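Local structure of tRNA(Ile2) 2-agmatinylcytidine synthetase TiaS (Archaeoglobus fulgidus, 6AGG) at residues A[3-8]-A[94-99]; A[27-32]-A[72-77]; A[34-39]-A[61-66]. The protein catalyses the ATP-dependent attachment of agmatine to the wobble cytidine of an isoleucine tRNA, changing the codon read from AUG to AUA. All coordinates share one frame; numbering follows the deposited sequence.

All three interactions belong to one ferredoxin-like unit, with strand order 93-98, 2-8, 57-64, 35-44 and helices 20-32 and 68-82 across one face. Interactions 1 and 3, their centres about 11 Å apart, meet where strands 2-8 and 57-64 pair, for instance through Val3 N and Val63 O at 2.8 Å. Interaction 2 joins the two helices; its centre is about 13 Å from that of interaction 1, and Val75 CG2 reaches Phe96 CE1 at 3.7 Å. Helix 20-32 meets interaction 3 through Glu30 OE2 and Val36 N, 3.2 Å apart. Interaction 1 runs up to the nucleotide site, where Asp8 holds magnesium; the Phe61 side chain in interaction 3 is about 13 Å from a magnesium ion.

Interaction 1: A[3-8]-A[94-99]; sequences VWVGID and AVFVDE. With MG (magnesium ion), chain I; ACP (phosphomethylphosphonic acid adenylate ester), chain C.
Two adjacent antiparallel strands of the domain's sheet meet here, Trp4 facing Val97 and Gly6 facing Val95 as hydrogen-bonded pairs. Each pair closes with two backbone bonds: Trp4 N to Val97 O is 2.7 Å and Gly6 N to Val95 O is 3.0 Å, with the return bonds from Val97 N and Val95 N completing them. Between these lies the non-hydrogen-bonded pair of Val5 and Phe96, whose side chains run side by side in the same direction; Val5 CG2 rests 3.7 Å from Phe96 CD1, while CG1 reaches CE1 of the ring. With CG of Phe96 beside its backbone N (chi1 -51°), the ring lies along Val5. Phe96 CB is 4.1 Å from Val3 CG1. Strands 2-8 and 93-98 are the first and last of a βαββαβ ferredoxin-like fold, neighbours in its sheet although 85 residues lie between the two segments. The face carrying Val5 and Phe96 is covered by helix 68-82 through Leu71. On the other face Val95 packs against Leu142, Ala145 and Leu146 of helix 141-150, and the indole of Trp4 makes a cation-pi contact with Arg41. Just past the end of strand 93-98, the carboxylate of Glu99 approaches the indole obliquely, its plane 67° from that of the ring and OE2 3.9 Å from Trp4 NE1. At the C-terminal tip of strand 3-8, beyond the pairing, Asp8 OD2 binds magnesium at 2.5 Å; the same ion takes O1B of the ATP analogue ACP at 2.5 Å, its third ligand coming from elsewhere in the structure.

Interaction 2: A[27-32]-A[72-77]; sequences ERVERE and VDVVNE
With CG anti to the backbone N (chi1 -169°) and the chain extended from CG to NE, Arg28 stretches across to helix 68-82, where Glu77 meets it with CG beside its own backbone N and a bend at chi2. The two side chains cross at about a right angle. Glu77 OE1 comes over one face of the guanidinium and forms a salt bridge with Arg28 NH2 at 2.9 Å, the carboxylate and guanidinium planes being 49° apart. One turn further along its own helix, Glu32 OE1 takes a weak hydrogen bond from Arg28 NE at 3.3 Å, so a single positive charge serves two acids. Their OE1 atoms are only 4.7 Å from each other, and an alanine here in place of the arginine would probably leave the two carboxylates close together without the cation that now bridges them. Beneath this network the contact is apolar. Val74 CG1 packs 3.9 Å from the aliphatic CG of Arg28 and 4.0 Å from Val29 CG2, while Val74 CG2 lies near Glu32 OE1. Val29 also touches Leu71, on the same helix as Val74, and Glu27 forms a salt bridge with Arg238. The short helical axes pass 9.8 Å apart at 142°, the roughly antiparallel packing of the two helices that cover one face of the sheet in a ferredoxin-like domain.

Interaction 3: A[34-39]-A[61-66]; sequences GKVIGF and FLVEVD
Val36 and Ile37 lie against Phe61, Leu62 and Val63 where the strands that come second and third along the chain of the ferredoxin-like fold pair in a loose antiparallel fashion. The two methyls of Val36 serve different partners. With chi1 at -172°, CG1 stands anti to the backbone N and reaches the Phe61 ring at CD1, 4.1 Å away, the two side chains crossing at about a right angle; CG2, beside the backbone N, meets Val63 CG1 at 4.1 Å. Phe61 has its CG between the backbone N and the carbonyl carbon (chi1 59°), which tilts the ring forward along its own strand, toward Val63, whose CG1 sits at the ring edge, in plane. Met26 of helix 20-32 touches both Val36 and Phe61, closing this cluster from the helical side. On the opposite face Ile37 CB packs 4.1 Å from Leu62 CB. Its CG1 lies beside the backbone N and the chain then bends at chi2 (-68°), carrying CD1 to within 4.2 Å of Glu64 CB. Leu62 also touches Trp4 of the neighbouring strand, and the carboxylate of Glu64 leads away, OE2 taking a weak hydrogen bond from Met1 N. The backbone pairing is modest. Ile37 N bonds to Leu62 O at 2.9 Å, approaching from above the carbonyl plane, whereas the bond from Glu64 N to Lys35 O is weak at 3.3 Å. At the start of the pairing, the CA of Gly34 points a C-H almost straight at Glu64 O, CA to O being 3.3 Å.

Interaction 1: A[3-8]-A[94-99]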
loop_
_atom_site.group_PDB
_atom_site.type_symbol
_atom_site.label_atom_id
_atom_site.label_comp_id
_atom_site.label_asym_id
_atom_site.label_seq_id
_atom_site.Cartn_x
_atom_site.Cartn_y
_atom_site.Cartn_z
ATOM N N VAL A 3 -3.080 -20.960 21.571
ATOM C CA VAL A 3 -2.179 -19.845 21.848
ATOM C C VAL A 3 -1.739 -19.131 20.574
ATOM O O VAL A 3 -1.182 -19.760 19.671
ATOM C CB VAL A 3 -0.905 -20.300 22.593
ATOM C CG1 VAL A 3 -0.002 -19.102 22.887
ATOM C CG2 VAL A 3 -1.257 -21.043 23.878
ATOM N N TRP A 4 -1.990 -17.822 20.516
ATOM C CA TRP A 4 -1.476 -16.976 19.443
ATOM C C TRP A 4 0.029 -16.715 19.552
ATOM O O TRP A 4 0.514 -16.187 20.557
ATOM C CB TRP A 4 -2.220 -15.633 19.407
ATOM C CG TRP A 4 -3.552 -15.711 18.720
ATOM C CD1 TRP A 4 -4.787 -15.685 19.309
ATOM C CD2 TRP A 4 -3.781 -15.846 17.308
ATOM N NE1 TRP A 4 -5.767 -15.791 18.351
ATOM C CE2 TRP A 4 -5.182 -15.888 17.116
ATOM C CE3 TRP A 4 -2.938 -15.934 16.191
ATOM C CZ2 TRP A 4 -5.764 -16.016 15.849
ATOM C CZ3 TRP A 4 -3.516 -16.060 14.932
ATOM C CH2 TRP A 4 -4.922 -16.099 14.772
ATOM N N VAL A 5 0.760 -17.072 18.505
ATOM C CA VAL A 5 2.174 -16.744 18.433
ATOM C C VAL A 5 2.400 -15.633 17.436
ATOM O O VAL A 5 1.936 -15.716 16.304
ATOM C CB VAL A 5 3.023 -17.931 17.955
ATOM C CG1 VAL A 5 4.481 -17.493 17.805
ATOM C CG2 VAL A 5 2.891 -19.113 18.906
ATOM N N GLY A 6 3.129 -14.603 17.850
ATOM C CA GLY A 6 3.483 -13.513 16.961
ATOM C C GLY A 6 4.983 -13.291 16.866
ATOM O O GLY A 6 5.685 -13.321 17.878
ATOM N N ILE A 7 5.464 -13.067 15.643
ATOM C CA ILE A 7 6.878 -12.816 15.367
ATOM C C ILE A 7 7.098 -11.605 14.445
ATOM O O ILE A 7 6.309 -11.376 13.530
ATOM C CB ILE A 7 7.525 -14.043 14.644
ATOM C CG1 ILE A 7 7.234 -15.351 15.380
ATOM C CG2 ILE A 7 9.039 -13.867 14.462
ATOM C CD1 ILE A 7 7.728 -16.571 14.635
ATOM N N ASP A 8 8.168 -10.840 14.675
ATOM C CA ASP A 8 8.789 -10.082 13.571
ATOM C C ASP A 8 10.153 -9.449 13.877
ATOM O O ASP A 8 10.767 -9.735 14.914
ATOM C CB ASP A 8 7.834 -9.070 12.911
ATOM C CG ASP A 8 7.711 -7.797 13.687
ATOM O OD1 ASP A 8 7.682 -7.893 14.930
ATOM O OD2 ASP A 8 7.647 -6.710 13.065
ATOM N N ALA A 94 9.196 -12.060 19.884
ATOM C CA ALA A 94 8.113 -13.013 19.774
ATOM C C ALA A 94 7.244 -13.036 21.022
ATOM O O ALA A 94 7.717 -12.762 22.131
ATOM C CB ALA A 94 8.628 -14.377 19.435
ATOM N N VAL A 95 5.958 -13.317 20.817
ATOM C CA VAL A 95 4.988 -13.306 21.902
ATOM C C VAL A 95 4.068 -14.505 21.811
ATOM O O VAL A 95 3.866 -15.078 20.741
ATOM C CB VAL A 95 4.129 -11.992 21.951
ATOM C CG1 VAL A 95 5.018 -10.751 21.949
ATOM C CG2 VAL A 95 3.108 -11.943 20.809
ATOM N N PHE A 96 3.509 -14.874 22.952
ATOM C CA PHE A 96 2.687 -16.064 23.046
ATOM C C PHE A 96 1.485 -15.738 23.904
ATOM O O PHE A 96 1.605 -15.534 25.113
ATOM C CB PHE A 96 3.511 -17.219 23.612
ATOM C CG PHE A 96 4.805 -17.407 22.894
ATOM C CD1 PHE A 96 4.942 -18.400 21.943
ATOM C CD2 PHE A 96 5.871 -16.538 23.122
ATOM C CE1 PHE A 96 6.130 -18.552 21.256
ATOM C CE2 PHE A 96 7.056 -16.677 22.434
ATOM C CZ PHE A 96 7.189 -17.690 21.503
ATOM N N VAL A 97 0.327 -15.684 23.256
ATOM C CA VAL A 97 -0.846 -15.061 23.845
ATOM C C VAL A 97 -2.053 -15.980 23.834
ATOM O O VAL A 97 -2.425 -16.533 22.796
ATOM C CB VAL A 97 -1.173 -13.736 23.100
ATOM C CG1 VAL A 97 -2.503 -13.144 23.550
ATOM C CG2 VAL A 97 -0.018 -12.742 23.268
ATOM N N ASP A 98 -2.655 -16.152 25.004
ATOM C CA ASP A 98 -3.901 -16.901 25.100
ATOM C C ASP A 98 -4.906 -16.308 24.116
ATOM O O ASP A 98 -4.874 -15.108 23.836
ATOM C CB ASP A 98 -4.440 -16.849 26.534
ATOM C CG ASP A 98 -5.821 -17.474 26.670
ATOM O OD1 ASP A 98 -6.055 -18.557 26.087
ATOM O OD2 ASP A 98 -6.676 -16.881 27.365
ATOM N N GLU A 99 -5.787 -17.151 23.585
ATOM C CA GLU A 99 -6.800 -16.722 22.618
ATOM C C GLU A 99 -7.642 -15.552 23.105
ATOM O O GLU A 99 -7.726 -14.514 22.446
ATOM C CB GLU A 99 -7.721 -17.883 22.265
ATOM C CG GLU A 99 -7.480 -18.461 20.891
ATOM C CD GLU A 99 -8.756 -18.554 20.084
ATOM O OE1 GLU A 99 -9.472 -19.573 20.225
ATOM O OE2 GLU A 99 -9.035 -17.606 19.315
HETATM MG MG MG I . 8.113 -7.283 10.645
HETATM P PG ACP C . 10.532 -7.683 5.704
HETATM O O1G ACP C . 11.176 -9.128 5.875
HETATM O O2G ACP C . 11.906 -7.586 4.763
HETATM O O3G ACP C . 9.622 -8.548 4.501
HETATM P PB ACP C . 9.000 -5.569 8.724
HETATM O O1B ACP C . 8.003 -6.074 8.457
HETATM O O2B ACP C . 9.017 -4.353 8.040
HETATM C C3B ACP C . 9.840 -6.571 7.247
HETATM P PA ACP C . 11.273 -5.061 10.254
HETATM O O1A ACP C . 12.586 -5.432 10.167
HETATM O O2A ACP C . 10.576 -5.948 11.156
HETATM O O3A ACP C . 10.622 -5.126 8.827
HETATM O "O5'" ACP C . 11.208 -3.442 10.940
HETATM C "C5'" ACP C . 10.049 -3.153 11.796
HETATM C "C4'" ACP C . 10.299 -2.877 13.250
HETATM O "O4'" ACP C . 9.587 -1.735 13.581
HETATM C "C3'" ACP C . 9.728 -3.976 14.060
HETATM O "O3'" ACP C . 10.515 -4.109 15.226
HETATM C "C2'" ACP C . 8.439 -3.549 14.402
HETATM O "O2'" ACP C . 7.978 -4.200 15.603
HETATM C "C1'" ACP C . 8.537 -2.163 14.541
HETATM N N9 ACP C . 7.241 -1.444 14.270
HETATM C C8 ACP C . 6.288 -1.847 13.430
HETATM N N7 ACP C . 5.302 -0.915 13.446
HETATM C C5 ACP C . 5.648 0.084 14.301
HETATM C C6 ACP C . 5.017 1.295 14.716
HETATM N N6 ACP C . 3.797 1.673 14.243
HETATM N N1 ACP C . 5.681 2.069 15.614
HETATM C C2 ACP C . 6.881 1.733 16.101
HETATM N N3 ACP C . 7.483 0.601 15.720
HETATM C C4 ACP C . 6.894 -0.237 14.830
#

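Interaction 2: A[27-32]-A[72-77]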
loop_
_atom_site.group_PDB
_atom_site.type_symbol
_atom_site.label_atom_id
_atom_site.label_comp_id
_atom_site.label_asym_id
_atom_site.label_seq_id
_atom_site.Cartn_x
_atom_site.Cartn_y
_atom_site.Cartn_z
ATOM N N GLU A 27 6.201 -25.331 10.847
ATOM C CA GLU A 27 6.559 -26.708 10.545
ATOM C C GLU A 27 7.112 -27.425 11.782
ATOM O O GLU A 27 6.819 -28.596 12.025
ATOM C CB GLU A 27 7.623 -26.744 9.459
ATOM C CG GLU A 27 7.214 -26.242 8.104
ATOM C CD GLU A 27 8.380 -26.312 7.136
ATOM O OE1 GLU A 27 9.500 -26.613 7.605
ATOM O OE2 GLU A 27 8.186 -26.090 5.921
ATOM N N ARG A 28 7.930 -26.724 12.554
ATOM C CA ARG A 28 8.546 -27.353 13.713
ATOM C C ARG A 28 7.529 -27.568 14.834
ATOM O O ARG A 28 7.622 -28.541 15.591
ATOM C CB ARG A 28 9.751 -26.552 14.210
ATOM C CG ARG A 28 10.568 -27.299 15.226
ATOM C CD ARG A 28 11.994 -26.791 15.298
ATOM N NE ARG A 28 12.787 -27.575 16.239
ATOM C CZ ARG A 28 13.806 -27.089 16.940
ATOM N NH1 ARG A 28 14.148 -25.811 16.800
ATOM N NH2 ARG A 28 14.474 -27.875 17.783
ATOM N N VAL A 29 6.561 -26.658 14.927
ATOM C CA VAL A 29 5.499 -26.758 15.923
ATOM C C VAL A 29 4.611 -27.975 15.666
ATOM O O VAL A 29 4.294 -28.728 16.591
ATOM C CB VAL A 29 4.641 -25.464 15.961
ATOM C CG1 VAL A 29 3.278 -25.722 16.591
ATOM C CG2 VAL A 29 5.382 -24.344 16.694
ATOM N N GLU A 30 4.222 -28.169 14.408
ATOM C CA GLU A 30 3.334 -29.268 14.038
ATOM C C GLU A 30 3.910 -30.604 14.477
ATOM O O GLU A 30 3.181 -31.477 14.951
ATOM C CB GLU A 30 3.098 -29.301 12.525
ATOM C CG GLU A 30 2.704 -27.963 11.901
ATOM C CD GLU A 30 1.215 -27.854 11.609
ATOM O OE1 GLU A 30 0.841 -27.117 10.670
ATOM O OE2 GLU A 30 0.416 -28.501 12.317
ATOM N N ARG A 31 5.220 -30.763 14.320
ATOM C CA ARG A 31 5.849 -32.063 14.522
ATOM C C ARG A 31 6.241 -32.341 15.975
ATOM O O ARG A 31 6.373 -33.494 16.374
ATOM C CB ARG A 31 7.056 -32.225 13.595
ATOM C CG ARG A 31 8.156 -31.213 13.825
ATOM C CD ARG A 31 9.187 -31.284 12.720
ATOM N NE ARG A 31 8.561 -31.164 11.409
ATOM C CZ ARG A 31 9.232 -31.075 10.267
ATOM N NH1 ARG A 31 10.559 -31.092 10.274
ATOM N NH2 ARG A 31 8.573 -30.966 9.119
ATOM N N GLU A 32 6.410 -31.292 16.768
ATOM C CA GLU A 32 6.802 -31.476 18.160
ATOM C C GLU A 32 5.640 -31.329 19.143
ATOM O O GLU A 32 5.490 -32.142 20.058
ATOM C CB GLU A 32 7.934 -30.510 18.540
ATOM C CG GLU A 32 9.246 -30.778 17.813
ATOM C CD GLU A 32 10.463 -30.515 18.686
ATOM O OE1 GLU A 32 11.317 -29.698 18.280
ATOM O OE2 GLU A 32 10.571 -31.131 19.772
ATOM N N VAL A 72 7.186 -21.861 23.417
ATOM C CA VAL A 72 8.186 -20.798 23.443
ATOM C C VAL A 72 9.589 -21.336 23.110
ATOM O O VAL A 72 10.322 -20.733 22.320
ATOM C CB VAL A 72 8.228 -20.122 24.829
ATOM C CG1 VAL A 72 9.223 -18.974 24.843
ATOM C CG2 VAL A 72 6.849 -19.644 25.217
ATOM N N ASP A 73 9.955 -22.467 23.718
ATOM C CA ASP A 73 11.264 -23.090 23.495
ATOM C C ASP A 73 11.488 -23.445 22.030
ATOM O O ASP A 73 12.562 -23.210 21.467
ATOM C CB ASP A 73 11.418 -24.344 24.352
ATOM C CG ASP A 73 11.596 -24.029 25.825
ATOM O OD1 ASP A 73 11.890 -22.855 26.147
ATOM O OD2 ASP A 73 11.455 -24.961 26.656
ATOM N N VAL A 74 10.457 -24.012 21.423
ATOM C CA VAL A 74 10.489 -24.351 20.012
ATOM C C VAL A 74 10.652 -23.118 19.120
ATOM O O VAL A 74 11.568 -23.066 18.293
ATOM C CB VAL A 74 9.240 -25.144 19.616
ATOM C CG1 VAL A 74 9.059 -25.143 18.115
ATOM C CG2 VAL A 74 9.350 -26.560 20.154
ATOM N N VAL A 75 9.775 -22.129 19.283
ATOM C CA VAL A 75 9.902 -20.890 18.517
ATOM C C VAL A 75 11.299 -20.313 18.741
ATOM O O VAL A 75 12.002 -19.976 17.794
ATOM C CB VAL A 75 8.754 -19.846 18.848
ATOM C CG1 VAL A 75 9.040 -18.448 18.266
ATOM C CG2 VAL A 75 7.412 -20.338 18.340
ATOM N N ASN A 76 11.696 -20.227 20.004
ATOM C CA ASN A 76 13.020 -19.743 20.381
ATOM C C ASN A 76 14.186 -20.419 19.640
ATOM O O ASN A 76 15.126 -19.765 19.179
ATOM C CB ASN A 76 13.218 -19.924 21.882
ATOM C CG ASN A 76 14.388 -19.135 22.403
ATOM O OD1 ASN A 76 14.739 -18.099 21.843
ATOM N ND2 ASN A 76 15.004 -19.617 23.478
ATOM N N GLU A 77 14.134 -21.738 19.548
ATOM C CA GLU A 77 15.149 -22.479 18.813
ATOM C C GLU A 77 15.178 -22.099 17.330
ATOM O O GLU A 77 16.242 -21.830 16.770
ATOM C CB GLU A 77 14.944 -23.988 19.013
ATOM C CG GLU A 77 15.436 -24.479 20.380
ATOM C CD GLU A 77 14.562 -25.568 20.979
ATOM O OE1 GLU A 77 13.944 -26.336 20.209
ATOM O OE2 GLU A 77 14.502 -25.654 22.228
#

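Interaction 3: A[34-39]-A[61-66]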
loop_
_atom_site.group_PDB
_atom_site.type_symbol
_atom_site.label_atom_id
_atom_site.label_comp_id
_atom_site.label_asym_id
_atom_site.label_seq_id
_atom_site.Cartn_x
_atom_site.Cartn_y
_atom_site.Cartn_z
ATOM N N GLY A 34 1.894 -29.567 18.592
ATOM C CA GLY A 34 0.484 -29.672 18.263
ATOM C C GLY A 34 0.222 -29.449 16.787
ATOM O O GLY A 34 0.811 -30.128 15.945
ATOM N N LYS A 35 -0.666 -28.508 16.469
ATOM C CA LYS A 35 -0.985 -28.195 15.076
ATOM C C LYS A 35 -1.496 -26.773 14.906
ATOM O O LYS A 35 -2.034 -26.183 15.842
ATOM C CB LYS A 35 -1.976 -29.204 14.476
ATOM C CG LYS A 35 -3.370 -29.218 15.092
ATOM C CD LYS A 35 -4.163 -30.398 14.529
ATOM C CE LYS A 35 -5.481 -30.635 15.262
ATOM N NZ LYS A 35 -6.120 -31.945 14.871
ATOM N N VAL A 36 -1.302 -26.221 13.711
ATOM C CA VAL A 36 -1.670 -24.836 13.436
ATOM C C VAL A 36 -3.142 -24.725 13.039
ATOM O O VAL A 36 -3.590 -25.343 12.067
ATOM C CB VAL A 36 -0.787 -24.203 12.335
ATOM C CG1 VAL A 36 -1.078 -22.710 12.214
ATOM C CG2 VAL A 36 0.679 -24.410 12.645
ATOM N N ILE A 37 -3.883 -23.939 13.817
ATOM C CA ILE A 37 -5.291 -23.683 13.562
ATOM C C ILE A 37 -5.441 -22.563 12.532
ATOM O O ILE A 37 -4.964 -21.444 12.744
ATOM C CB ILE A 37 -6.020 -23.278 14.863
ATOM C CG1 ILE A 37 -5.471 -24.079 16.055
ATOM C CG2 ILE A 37 -7.549 -23.403 14.702
ATOM C CD1 ILE A 37 -5.801 -25.555 16.024
ATOM N N GLY A 38 -6.101 -22.874 11.419
ATOM C CA GLY A 38 -6.312 -21.907 10.359
ATOM C C GLY A 38 -5.036 -21.551 9.618
ATOM O O GLY A 38 -4.139 -22.391 9.443
ATOM N N PHE A 39 -4.962 -20.294 9.184
ATOM C CA PHE A 39 -3.836 -19.786 8.409
ATOM C C PHE A 39 -2.984 -18.855 9.253
ATOM O O PHE A 39 -3.429 -18.360 10.280
ATOM C CB PHE A 39 -4.331 -19.047 7.159
ATOM C CG PHE A 39 -4.738 -19.958 6.039
ATOM C CD1 PHE A 39 -3.988 -21.086 5.738
ATOM C CD2 PHE A 39 -5.879 -19.697 5.296
ATOM C CE1 PHE A 39 -4.363 -21.938 4.708
ATOM C CE2 PHE A 39 -6.264 -20.545 4.263
ATOM C CZ PHE A 39 -5.505 -21.667 3.968
ATOM N N PHE A 61 0.223 -16.659 14.146
ATOM C CA PHE A 61 -0.547 -17.867 13.859
ATOM C C PHE A 61 -1.057 -18.536 15.136
ATOM O O PHE A 61 -0.394 -18.494 16.175
ATOM C CB PHE A 61 0.272 -18.858 13.019
ATOM C CG PHE A 61 1.548 -19.303 13.668
ATOM C CD1 PHE A 61 1.589 -20.458 14.430
ATOM C CD2 PHE A 61 2.718 -18.571 13.504
ATOM C CE1 PHE A 61 2.776 -20.876 15.027
ATOM C CE2 PHE A 61 3.901 -18.980 14.094
ATOM C CZ PHE A 61 3.931 -20.139 14.854
ATOM N N LEU A 62 -2.240 -19.148 15.050
ATOM C CA LEU A 62 -2.834 -19.831 16.193
ATOM C C LEU A 62 -2.396 -21.312 16.296
ATOM O O LEU A 62 -2.315 -22.013 15.288
ATOM C CB LEU A 62 -4.352 -19.734 16.114
ATOM C CG LEU A 62 -5.128 -19.946 17.413
ATOM C CD1 LEU A 62 -4.527 -19.083 18.516
ATOM C CD2 LEU A 62 -6.628 -19.642 17.225
ATOM N N VAL A 63 -2.111 -21.788 17.508
ATOM C CA VAL A 63 -1.826 -23.216 17.694
ATOM C C VAL A 63 -2.515 -23.842 18.907
ATOM O O VAL A 63 -3.056 -23.139 19.758
ATOM C CB VAL A 63 -0.311 -23.516 17.775
ATOM C CG1 VAL A 63 0.386 -23.081 16.497
ATOM C CG2 VAL A 63 0.304 -22.847 18.993
ATOM N N GLU A 64 -2.492 -25.171 18.958
ATOM C CA GLU A 64 -3.004 -25.931 20.095
ATOM C C GLU A 64 -1.868 -26.744 20.721
ATOM O O GLU A 64 -1.264 -27.592 20.060
ATOM C CB GLU A 64 -4.137 -26.857 19.644
ATOM C CG GLU A 64 -4.672 -27.802 20.717
ATOM C CD GLU A 64 -5.615 -27.128 21.698
ATOM O OE1 GLU A 64 -6.776 -26.850 21.326
ATOM O OE2 GLU A 64 -5.197 -26.883 22.849
ATOM N N VAL A 65 -1.568 -26.477 21.989
ATOM C CA VAL A 65 -0.489 -27.187 22.680
ATOM C C VAL A 65 -0.823 -27.464 24.141
ATOM O O VAL A 65 -1.745 -26.882 24.698
ATOM C CB VAL A 65 0.856 -26.415 22.623
ATOM C CG1 VAL A 65 1.311 -26.220 21.181
ATOM C CG2 VAL A 65 0.756 -25.079 23.364
ATOM N N ASP A 66 -0.055 -28.348 24.764
ATOM C CA ASP A 66 -0.286 -28.691 26.163
ATOM C C ASP A 66 0.519 -27.806 27.111
ATOM O O ASP A 66 0.091 -27.535 28.233
ATOM C CB ASP A 66 0.030 -30.166 26.416
ATOM C CG ASP A 66 -0.845 -31.096 25.600
ATOM O OD1 ASP A 66 -1.216 -32.171 26.117
ATOM O OD2 ASP A 66 -1.162 -30.751 24.442
#